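Side-chain contact in extracellular solute-binding protein (Bordetella parapertussis, PDB 3PU5), which probably captures a small solute, perhaps a polyamine, outside the cytoplasmic membrane and delivers it to an ABC-type transporter: residues Asp69-Ile74 and Asp304-Ile309. Numbering follows the deposited sequence.
Sequences DMYRLI and DTALLI
Tyr-71 reaches from helix 67-75 to the N-terminal end of helix 305-322 and makes every side-chain contact between the two segments. Its CG lies anti to the backbone N (chi1 -154°), which carries the ring across to Thr-305, Ala-306 and Ile-309. The tight part is at the phenol end, where the methyl CB of Ala-306 sits 3.6 Å from CZ of Tyr-71 and 3.1 Å from its OH, approaching the ring obliquely. CG2 of Thr-305 comes 4.1 Å from CD2 of Tyr-71, the two side chains running past one another, while Thr-305 OG1 is hydrogen-bonded to Asp-100. The loose, solvent-facing edge is Ile-309, whose CD1 touches CD1 and CB of Tyr-71 at 4.1 Å. The axes of the two short helical segments approach to 11.0 Å and cross at -110°, and only 162 Å² is buried. Asp-304 N-caps helix 305-322, its OD1 taking a weak bond from Ala-306 N; the nearby Asp-100 carboxylate may raise its proton affinity. In the two-lobed periplasmic-binding-protein fold, the contact probably links the last helix, seated against helix 156-167, to the region around strand 62-65. Ring and hydroxyl oxygen meet three aliphatic groups, and the methyl at the oxygen cannot hydrogen-bond to it, which implies a small, mainly van der Waals surface contact with no directional bond between the segments.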
loop_
_atom_site.group_PDB
_atom_site.type_symbol
_atom_site.label_atom_id
_atom_site.label_comp_id
_atom_site.label_asym_id
_atom_site.label_seq_id
_atom_site.Cartn_x
_atom_site.Cartn_y
_atom_site.Cartn_z
ATOM N N ASP A 69 1.005 -12.273 -3.301
ATOM C CA ASP A 69 0.459 -13.287 -4.186
ATOM C C ASP A 69 0.747 -12.976 -5.646
ATOM O O ASP A 69 0.978 -13.895 -6.439
ATOM C CB ASP A 69 -1.029 -13.463 -3.922
ATOM C CG ASP A 69 -1.283 -14.101 -2.584
ATOM O OD1 ASP A 69 -0.977 -15.306 -2.444
ATOM O OD2 ASP A 69 -1.745 -13.388 -1.666
HETATM N N MSE A 70 0.774 -11.689 -5.996
HETATM C CA MSE A 70 1.155 -11.307 -7.353
HETATM C C MSE A 70 2.574 -11.765 -7.654
HETATM O O MSE A 70 2.887 -12.150 -8.783
HETATM C CB MSE A 70 1.036 -9.799 -7.589
HETATM C CG MSE A 70 1.242 -9.402 -9.057
HETATM SE SE MSE A 70 -0.237 -10.045 -10.187
HETATM C CE MSE A 70 -1.676 -8.960 -9.402
ATOM N N TYR A 71 3.438 -11.715 -6.646
ATOM C CA TYR A 71 4.809 -12.160 -6.839
ATOM C C TYR A 71 4.830 -13.644 -7.204
ATOM O O TYR A 71 5.741 -14.103 -7.869
ATOM C CB TYR A 71 5.666 -11.887 -5.601
ATOM C CG TYR A 71 7.139 -11.730 -5.928
ATOM C CD1 TYR A 71 8.042 -12.766 -5.696
ATOM C CD2 TYR A 71 7.621 -10.550 -6.484
ATOM C CE1 TYR A 71 9.391 -12.627 -6.002
ATOM C CE2 TYR A 71 8.964 -10.400 -6.793
ATOM C CZ TYR A 71 9.844 -11.444 -6.550
ATOM O OH TYR A 71 11.183 -11.298 -6.860
ATOM N N ARG A 72 3.810 -14.388 -6.785
ATOM C CA ARG A 72 3.700 -15.796 -7.166
ATOM C C ARG A 72 3.553 -15.936 -8.683
ATOM O O ARG A 72 4.184 -16.794 -9.311
ATOM C CB ARG A 72 2.502 -16.459 -6.467
ATOM C CG ARG A 72 2.612 -16.530 -4.958
ATOM C CD ARG A 72 1.259 -16.856 -4.323
ATOM N NE ARG A 72 0.812 -18.211 -4.632
ATOM C CZ ARG A 72 -0.370 -18.705 -4.278
ATOM N NH1 ARG A 72 -1.230 -17.952 -3.602
ATOM N NH2 ARG A 72 -0.695 -19.955 -4.593
ATOM N N LEU A 73 2.706 -15.091 -9.257
ATOM C CA LEU A 73 2.417 -15.131 -10.679
ATOM C C LEU A 73 3.606 -14.643 -11.488
ATOM O O LEU A 73 3.822 -15.075 -12.616
ATOM C CB LEU A 73 1.205 -14.263 -10.986
ATOM C CG LEU A 73 -0.090 -14.843 -10.454
ATOM C CD1 LEU A 73 -1.262 -14.175 -11.150
ATOM C CD2 LEU A 73 -0.081 -16.329 -10.716
ATOM N N ILE A 74 4.364 -13.724 -10.907
ATOM C CA ILE A 74 5.615 -13.282 -11.509
ATOM C C ILE A 74 6.588 -14.445 -11.624
ATOM O O ILE A 74 7.171 -14.676 -12.681
ATOM C CB ILE A 74 6.281 -12.188 -10.671
ATOM C CG1 ILE A 74 5.585 -10.856 -10.916
ATOM C CG2 ILE A 74 7.755 -12.052 -11.048
ATOM C CD1 ILE A 74 5.783 -10.358 -12.322
ATOM N N ASP A 304 11.394 -3.550 -1.284
ATOM C CA ASP A 304 11.451 -4.654 -2.243
ATOM C C ASP A 304 10.588 -5.842 -1.817
ATOM O O ASP A 304 10.827 -6.445 -0.769
ATOM C CB ASP A 304 12.917 -5.091 -2.407
ATOM C CG ASP A 304 13.085 -6.299 -3.325
ATOM O OD1 ASP A 304 12.087 -6.785 -3.897
ATOM O OD2 ASP A 304 14.239 -6.758 -3.479
ATOM N N THR A 305 9.589 -6.180 -2.628
ATOM C CA THR A 305 8.700 -7.297 -2.309
ATOM C C THR A 305 9.471 -8.594 -2.058
ATOM O O THR A 305 9.229 -9.279 -1.065
ATOM C CB THR A 305 7.644 -7.538 -3.409
ATOM O OG1 THR A 305 6.921 -6.326 -3.658
ATOM C CG2 THR A 305 6.664 -8.627 -2.988
ATOM N N ALA A 306 10.394 -8.923 -2.956
ATOM C CA ALA A 306 11.188 -10.147 -2.838
ATOM C C ALA A 306 11.977 -10.171 -1.538
ATOM O O ALA A 306 12.097 -11.212 -0.896
ATOM C CB ALA A 306 12.136 -10.294 -4.039
ATOM N N LEU A 307 12.510 -9.015 -1.153
ATOM C CA LEU A 307 13.260 -8.897 0.084
ATOM C C LEU A 307 12.372 -9.191 1.294
ATOM O O LEU A 307 12.747 -9.970 2.169
ATOM C CB LEU A 307 13.888 -7.504 0.200
ATOM C CG LEU A 307 14.663 -7.243 1.491
ATOM C CD1 LEU A 307 15.807 -8.242 1.634
ATOM C CD2 LEU A 307 15.186 -5.811 1.525
ATOM N N LEU A 308 11.193 -8.577 1.337
ATOM C CA LEU A 308 10.253 -8.806 2.438
ATOM C C LEU A 308 9.887 -10.280 2.596
ATOM O O LEU A 308 9.870 -10.813 3.707
ATOM C CB LEU A 308 8.983 -7.965 2.251
ATOM C CG LEU A 308 9.161 -6.463 2.496
ATOM C CD1 LEU A 308 7.947 -5.709 2.015
ATOM C CD2 LEU A 308 9.415 -6.183 3.975
ATOM N N ILE A 309 9.591 -10.935 1.478
ATOM C CA ILE A 309 9.234 -12.353 1.483
ATOM C C ILE A 309 10.396 -13.205 1.979
ATOM O O ILE A 309 10.228 -14.114 2.800
ATOM C CB ILE A 309 8.812 -12.811 0.071
ATOM C CG1 ILE A 309 7.525 -12.098 -0.350
ATOM C CG2 ILE A 309 8.638 -14.337 0.016
ATOM C CD1 ILE A 309 7.049 -12.452 -1.746
#